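Local coordinates for protein alkane monooxygenase (Geobacillus thermodenitrificans, PDB 3B9O) that belongs to the luciferase-like monooxygenase family and binds flavin mononucleotide within a TIM-barrel fold, at residues R32-T40 against P81-M92. Sequence-based numbering, arbitrary orientation.
Sequences RYTDLNYWT and PVNDPLMLISAM
Trp39 and Leu88 give a worked example of how an indole held flat becomes a platform for a branched aliphatic chain. At the root of the tryptophan, CB lies 3.9 Å from Met92 SD, the two side chains running side by side in the same direction. Trp39 CG is set anti to its own carbonyl carbon, which lays one face of the indole against the two methyls of Leu88. Trp39 CG and CD1 meet Leu88 CD2, which sits over the pyrrole, 3.4 Å from its centroid and only 10° off the normal, a close CH-pi contact. Farther out, Trp39 CE3, CZ3, CH2 and CZ2 meet Leu88 CD1, which lies over the same face. Tyr38 CD2 covers the opposite face. At the edge, Trp39 NE1 donates to Tyr33 O over 2.8 Å in a nearly straight bond (177°) lying in the indole plane, which fixes the ring's rotation.

In this TIM-barrel chain the contact joins the start of helix 36-48 and the loop before it to helix 89-94 and the segment leading into it, and Leu56 of strand 53-57 also touches Trp39. Beside the indole, Ala91 CB touches both Leu36 CD1 and Thr40 CG2, each 3.7 Å away.

Near the loops preceding both helices, water takes over. One molecule donates to both Tyr33 O, which thus serves the indole and the water, and Asn83 OD1; a second links Tyr33 OH to Asn83 ND2. The amide plane is turned 54° from the phenol ring, Asn83 OD1 3.6 Å from Tyr33 CE1, while Pro81, following a cis peptide bond, brings CG against the phenol oxygen.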
ATOM      1  N   ARG A  32     -19.074   8.777  -1.646  1.00 12.64           N
ATOM      2  CA  ARG A  32     -19.461   7.803  -0.603  1.00 19.48           C
ATOM      3  C   ARG A  32     -18.336   7.468   0.389  1.00 17.07           C
ATOM      4  O   ARG A  32     -18.517   6.628   1.271  1.00 15.35           O
ATOM      5  CB  ARG A  32     -19.984   6.492  -1.220  1.00 14.75           C
ATOM      6  CG  ARG A  32     -21.232   6.699  -2.108  1.00 18.35           C
ATOM      7  CD  ARG A  32     -21.863   5.381  -2.454  1.00 15.83           C
ATOM      8  NE  ARG A  32     -22.411   4.671  -1.275  1.00 19.44           N
ATOM      9  CZ  ARG A  32     -22.490   3.340  -1.166  1.00 25.50           C
ATOM     10  NH1 ARG A  32     -22.073   2.578  -2.140  1.00 21.15           N
ATOM     11  NH2 ARG A  32     -22.999   2.764  -0.086  1.00 16.74           N
ATOM     12  N   TYR A  33     -17.184   8.109   0.254  1.00 12.46           N
ATOM     13  CA  TYR A  33     -16.044   7.735   1.093  1.00 14.43           C
ATOM     14  C   TYR A  33     -16.394   7.923   2.583  1.00 17.79           C
ATOM     15  O   TYR A  33     -15.833   7.252   3.431  1.00 17.43           O
ATOM     16  CB  TYR A  33     -14.746   8.492   0.714  1.00 21.37           C
ATOM     17  CG  TYR A  33     -14.625   9.814   1.391  1.00 17.50           C
ATOM     18  CD1 TYR A  33     -13.833   9.971   2.539  1.00 19.11           C
ATOM     19  CD2 TYR A  33     -15.356  10.912   0.921  1.00 18.04           C
ATOM     20  CE1 TYR A  33     -13.753  11.209   3.186  1.00 15.10           C
ATOM     21  CE2 TYR A  33     -15.281  12.159   1.570  1.00 16.11           C
ATOM     22  CZ  TYR A  33     -14.504  12.292   2.675  1.00 16.95           C
ATOM     23  OH  TYR A  33     -14.510  13.507   3.283  1.00 16.06           O
ATOM     24  N   THR A  34     -17.352   8.817   2.876  1.00 20.72           N
ATOM     25  CA  THR A  34     -17.818   9.056   4.246  1.00 17.19           C
ATOM     26  C   THR A  34     -18.838   8.010   4.749  1.00 21.83           C
ATOM     27  O   THR A  34     -19.170   8.004   5.945  1.00 14.97           O
ATOM     28  CB  THR A  34     -18.430  10.463   4.408  1.00 15.05           C
ATOM     29  OG1 THR A  34     -19.457  10.648   3.415  1.00 18.38           O
ATOM     30  CG2 THR A  34     -17.353  11.572   4.311  1.00 12.37           C
ATOM     31  N   ASP A  35     -19.308   7.135   3.853  1.00 15.43           N
ATOM     32  CA  ASP A  35     -20.408   6.170   4.144  1.00 21.50           C
ATOM     33  C   ASP A  35     -19.770   4.852   4.472  1.00 12.92           C
ATOM     34  O   ASP A  35     -19.121   4.268   3.630  1.00 12.68           O
ATOM     35  CB  ASP A  35     -21.412   6.005   2.954  1.00 19.13           C
ATOM     36  CG  ASP A  35     -22.601   4.965   3.225  1.00 46.00           C
ATOM     37  OD1 ASP A  35     -22.832   4.427   4.385  1.00 25.62           O
ATOM     38  OD2 ASP A  35     -23.352   4.671   2.218  1.00 31.30           O
ATOM     39  N   LEU A  36     -19.978   4.401   5.701  1.00 13.62           N
ATOM     40  CA  LEU A  36     -19.454   3.119   6.160  1.00 22.75           C
ATOM     41  C   LEU A  36     -19.888   1.981   5.221  1.00 21.48           C
ATOM     42  O   LEU A  36     -19.108   1.100   4.879  1.00 13.39           O
ATOM     43  CB  LEU A  36     -19.888   2.884   7.609  1.00 19.26           C
ATOM     44  CG  LEU A  36     -19.417   1.577   8.285  1.00 21.22           C
ATOM     45  CD1 LEU A  36     -17.883   1.485   8.175  1.00 13.72           C
ATOM     46  CD2 LEU A  36     -19.884   1.573   9.756  1.00 18.43           C
ATOM     47  N   ASN A  37     -21.142   2.028   4.782  1.00 20.36           N
ATOM     48  CA  ASN A  37     -21.641   1.058   3.824  1.00 12.10           C
ATOM     49  C   ASN A  37     -20.879   0.942   2.510  1.00 10.37           C
ATOM     50  O   ASN A  37     -20.869  -0.132   1.933  1.00 12.79           O
ATOM     51  CB  ASN A  37     -23.149   1.219   3.547  1.00 16.65           C
ATOM     52  CG  ASN A  37     -24.001   0.995   4.783  1.00 25.34           C
ATOM     53  OD1 ASN A  37     -23.690   0.180   5.652  1.00 23.32           O
ATOM     54  ND2 ASN A  37     -25.112   1.728   4.856  1.00 39.73           N
ATOM     55  N   TYR A  38     -20.273   2.031   2.026  1.00 14.18           N
ATOM     56  CA  TYR A  38     -19.396   1.969   0.838  1.00 13.30           C
ATOM     57  C   TYR A  38     -18.264   0.954   1.101  1.00 14.74           C
ATOM     58  O   TYR A  38     -18.031   0.033   0.297  1.00 12.84           O
ATOM     59  CB  TYR A  38     -18.813   3.354   0.462  1.00 14.21           C
ATOM     60  CG  TYR A  38     -17.722   3.232  -0.600  1.00 17.42           C
ATOM     61  CD1 TYR A  38     -18.055   3.076  -1.955  1.00 13.33           C
ATOM     62  CD2 TYR A  38     -16.377   3.176  -0.239  1.00 14.81           C
ATOM     63  CE1 TYR A  38     -17.078   2.897  -2.919  1.00 12.86           C
ATOM     64  CE2 TYR A  38     -15.386   3.002  -1.202  1.00 12.02           C
ATOM     65  CZ  TYR A  38     -15.746   2.872  -2.525  1.00 16.16           C
ATOM     66  OH  TYR A  38     -14.771   2.703  -3.457  1.00 16.75           O
ATOM     67  N   TRP A  39     -17.588   1.120   2.241  1.00 11.99           N
ATOM     68  CA  TRP A  39     -16.418   0.290   2.607  1.00 14.11           C
ATOM     69  C   TRP A  39     -16.756  -1.184   2.791  1.00 14.22           C
ATOM     70  O   TRP A  39     -16.053  -2.040   2.263  1.00 17.39           O
ATOM     71  CB  TRP A  39     -15.728   0.898   3.834  1.00 10.62           C
ATOM     72  CG  TRP A  39     -15.252   2.299   3.468  1.00  8.21           C
ATOM     73  CD1 TRP A  39     -15.857   3.497   3.783  1.00 13.67           C
ATOM     74  CD2 TRP A  39     -14.144   2.607   2.623  1.00 10.39           C
ATOM     75  NE1 TRP A  39     -15.139   4.556   3.225  1.00 10.51           N
ATOM     76  CE2 TRP A  39     -14.076   4.033   2.518  1.00 12.49           C
ATOM     77  CE3 TRP A  39     -13.132   1.813   2.009  1.00 10.55           C
ATOM     78  CZ2 TRP A  39     -13.067   4.684   1.782  1.00 17.41           C
ATOM     79  CZ3 TRP A  39     -12.135   2.439   1.277  1.00  8.99           C
ATOM     80  CH2 TRP A  39     -12.101   3.872   1.158  1.00 14.75           C
ATOM     81  N   THR A  40     -17.840  -1.475   3.496  1.00 12.26           N
ATOM     82  CA  THR A  40     -18.248  -2.878   3.693  1.00 10.91           C
ATOM     83  C   THR A  40     -18.687  -3.511   2.353  1.00 14.70           C
ATOM     84  O   THR A  40     -18.328  -4.652   2.054  1.00 15.53           O
ATOM     85  CB  THR A  40     -19.362  -3.036   4.763  1.00 14.85           C
ATOM     86  OG1 THR A  40     -20.524  -2.252   4.415  1.00 16.84           O
ATOM     87  CG2 THR A  40     -18.823  -2.623   6.140  1.00 10.70           C
ATOM     88  N   PRO A  81     -10.774  16.438   1.226  1.00 13.82           N
ATOM     89  CA  PRO A  81     -10.654  15.865   2.572  1.00 14.99           C
ATOM     90  C   PRO A  81     -10.086  14.417   2.523  1.00 18.80           C
ATOM     91  O   PRO A  81     -10.170  13.741   1.469  1.00 16.30           O
ATOM     92  CB  PRO A  81     -12.096  15.855   3.054  1.00 13.57           C
ATOM     93  CG  PRO A  81     -12.902  15.664   1.755  1.00 11.05           C
ATOM     94  CD  PRO A  81     -12.185  16.580   0.816  1.00 16.06           C
ATOM     95  N   VAL A  82      -9.493  13.984   3.639  1.00 15.54           N
ATOM     96  CA  VAL A  82      -8.988  12.615   3.807  1.00 21.42           C
ATOM     97  C   VAL A  82      -9.334  12.131   5.215  1.00 19.37           C
ATOM     98  O   VAL A  82      -9.048  12.832   6.183  1.00 19.24           O
ATOM     99  CB  VAL A  82      -7.463  12.487   3.966  1.00 25.84           C
ATOM    100  CG1 VAL A  82      -6.870  11.150   3.469  1.00 17.12           C
ATOM    101  CG2 VAL A  82      -6.658  13.789   3.929  1.00 15.91           C
ATOM    102  N   ASN A  83      -9.891  10.935   5.319  1.00 14.80           N
ATOM    103  CA  ASN A  83     -10.180  10.323   6.610  1.00 16.26           C
ATOM    104  C   ASN A  83      -9.158   9.252   6.935  1.00 14.59           C
ATOM    105  O   ASN A  83      -8.420   8.801   6.059  1.00 14.77           O
ATOM    106  CB  ASN A  83     -11.616   9.724   6.616  1.00 12.87           C
ATOM    107  CG  ASN A  83     -12.728  10.810   6.747  1.00 14.43           C
ATOM    108  OD1 ASN A  83     -13.944  10.505   6.749  1.00 18.92           O
ATOM    109  ND2 ASN A  83     -12.313  12.056   6.890  1.00 11.29           N
ATOM    110  N   ASP A  84      -9.151   8.800   8.188  1.00 19.48           N
ATOM    111  CA  ASP A  84      -8.145   7.836   8.645  1.00 13.48           C
ATOM    112  C   ASP A  84      -8.487   6.437   8.127  1.00 14.48           C
ATOM    113  O   ASP A  84      -9.626   5.957   8.323  1.00 12.96           O
ATOM    114  CB  ASP A  84      -8.082   7.833  10.181  1.00 18.07           C
ATOM    115  CG  ASP A  84      -7.178   6.742  10.712  1.00 22.15           C
ATOM    116  OD1 ASP A  84      -7.678   5.834  11.357  1.00 36.74           O
ATOM    117  OD2 ASP A  84      -5.969   6.771  10.462  1.00 28.50           O
ATOM    118  N   PRO A  85      -7.503   5.756   7.496  1.00 17.77           N
ATOM    119  CA  PRO A  85      -7.765   4.412   6.944  1.00 12.97           C
ATOM    120  C   PRO A  85      -7.926   3.313   8.003  1.00 20.52           C
ATOM    121  O   PRO A  85      -8.687   2.380   7.756  1.00 12.19           O
ATOM    122  CB  PRO A  85      -6.532   4.133   6.058  1.00  9.37           C
ATOM    123  CG  PRO A  85      -5.447   4.992   6.605  1.00 13.11           C
ATOM    124  CD  PRO A  85      -6.106   6.202   7.245  1.00 13.17           C
ATOM    125  N   LEU A  86      -7.205   3.386   9.136  1.00 11.16           N
ATOM    126  CA  LEU A  86      -7.308   2.348  10.179  1.00 13.88           C
ATOM    127  C   LEU A  86      -8.750   2.220  10.743  1.00 16.43           C
ATOM    128  O   LEU A  86      -9.215   1.120  11.082  1.00 15.14           O
ATOM    129  CB  LEU A  86      -6.227   2.535  11.280  1.00 16.21           C
ATOM    130  CG  LEU A  86      -4.834   1.941  10.957  1.00 17.89           C
ATOM    131  CD1 LEU A  86      -4.115   2.777   9.906  1.00 19.68           C
ATOM    132  CD2 LEU A  86      -3.962   1.819  12.242  1.00 20.70           C
ATOM    133  N   MET A  87      -9.488   3.335  10.807  1.00 14.88           N
ATOM    134  CA  MET A  87     -10.890   3.311  11.301  1.00 13.13           C
ATOM    135  C   MET A  87     -11.857   2.374  10.502  1.00 15.28           C
ATOM    136  O   MET A  87     -12.846   1.900  11.019  1.00 16.04           O
ATOM    137  CB  MET A  87     -11.442   4.756  11.409  1.00 11.92           C
ATOM    138  CG  MET A  87     -10.690   5.675  12.417  1.00 14.21           C
ATOM    139  SD  MET A  87     -10.692   4.931  14.077  1.00 18.03           S
ATOM    140  CE  MET A  87      -8.985   4.781  14.418  1.00 20.68           C
ATOM    141  N   LEU A  88     -11.522   2.125   9.243  1.00 11.57           N
ATOM    142  CA  LEU A  88     -12.328   1.350   8.290  1.00 13.15           C
ATOM    143  C   LEU A  88     -12.245  -0.129   8.542  1.00 13.55           C
ATOM    144  O   LEU A  88     -13.128  -0.876   8.140  1.00 12.88           O
ATOM    145  CB  LEU A  88     -11.820   1.618   6.849  1.00 14.28           C
ATOM    146  CG  LEU A  88     -11.956   3.057   6.309  1.00 13.78           C
ATOM    147  CD1 LEU A  88     -11.196   3.157   4.977  1.00 17.52           C
ATOM    148  CD2 LEU A  88     -13.441   3.506   6.239  1.00 10.67           C
ATOM    149  N   ILE A  89     -11.148  -0.563   9.147  1.00 13.17           N
ATOM    150  CA  ILE A  89     -10.756  -1.950   9.031  1.00 13.59           C
ATOM    151  C   ILE A  89     -11.704  -2.902   9.714  1.00 10.74           C
ATOM    152  O   ILE A  89     -12.071  -3.938   9.106  1.00 13.22           O
ATOM    153  CB  ILE A  89      -9.269  -2.198   9.468  1.00 19.97           C
ATOM    154  CG1 ILE A  89      -8.298  -1.280   8.656  1.00 13.44           C
ATOM    155  CG2 ILE A  89      -8.894  -3.669   9.277  1.00  8.91           C
ATOM    156  CD1 ILE A  89      -8.442  -1.424   7.088  1.00  6.68           C
ATOM    157  N   SER A  90     -12.112  -2.602  10.940  1.00  7.75           N
ATOM    158  CA  SER A  90     -12.904  -3.621  11.649  1.00 17.76           C
ATOM    159  C   SER A  90     -14.221  -3.964  10.906  1.00 10.23           C
ATOM    160  O   SER A  90     -14.588  -5.151  10.851  1.00 11.02           O
ATOM    161  CB  SER A  90     -13.133  -3.301  13.121  1.00 11.13           C
ATOM    162  OG  SER A  90     -13.895  -2.109  13.312  1.00 13.38           O
ATOM    163  N   ALA A  91     -14.931  -2.948  10.408  1.00 11.44           N
ATOM    164  CA  ALA A  91     -16.211  -3.202   9.671  1.00 15.68           C
ATOM    165  C   ALA A  91     -15.982  -4.086   8.444  1.00 14.84           C
ATOM    166  O   ALA A  91     -16.774  -5.005   8.179  1.00 12.47           O
ATOM    167  CB  ALA A  91     -16.883  -1.934   9.248  1.00  9.32           C
ATOM    168  N   MET A  92     -14.912  -3.785   7.697  1.00 12.81           N
ATOM    169  CA  MET A  92     -14.594  -4.531   6.474  1.00 13.62           C
ATOM    170  C   MET A  92     -14.169  -5.957   6.799  1.00 14.61           C
ATOM    171  O   MET A  92     -14.553  -6.876   6.085  1.00 11.47           O
ATOM    172  CB  MET A  92     -13.550  -3.812   5.628  1.00 10.00           C
ATOM    173  CG  MET A  92     -14.022  -2.499   5.025  1.00 12.57           C
ATOM    174  SD  MET A  92     -12.862  -1.769   3.846  1.00 13.95           S
ATOM    175  CE  MET A  92     -11.458  -1.539   4.944  1.00  9.75           C
TER
HETATM  176  O   HOH W   1     -14.238   7.713   5.823  1.00 14.18           O
HETATM  177  O   HOH W   2     -13.724  14.115   5.941  1.00 16.05           O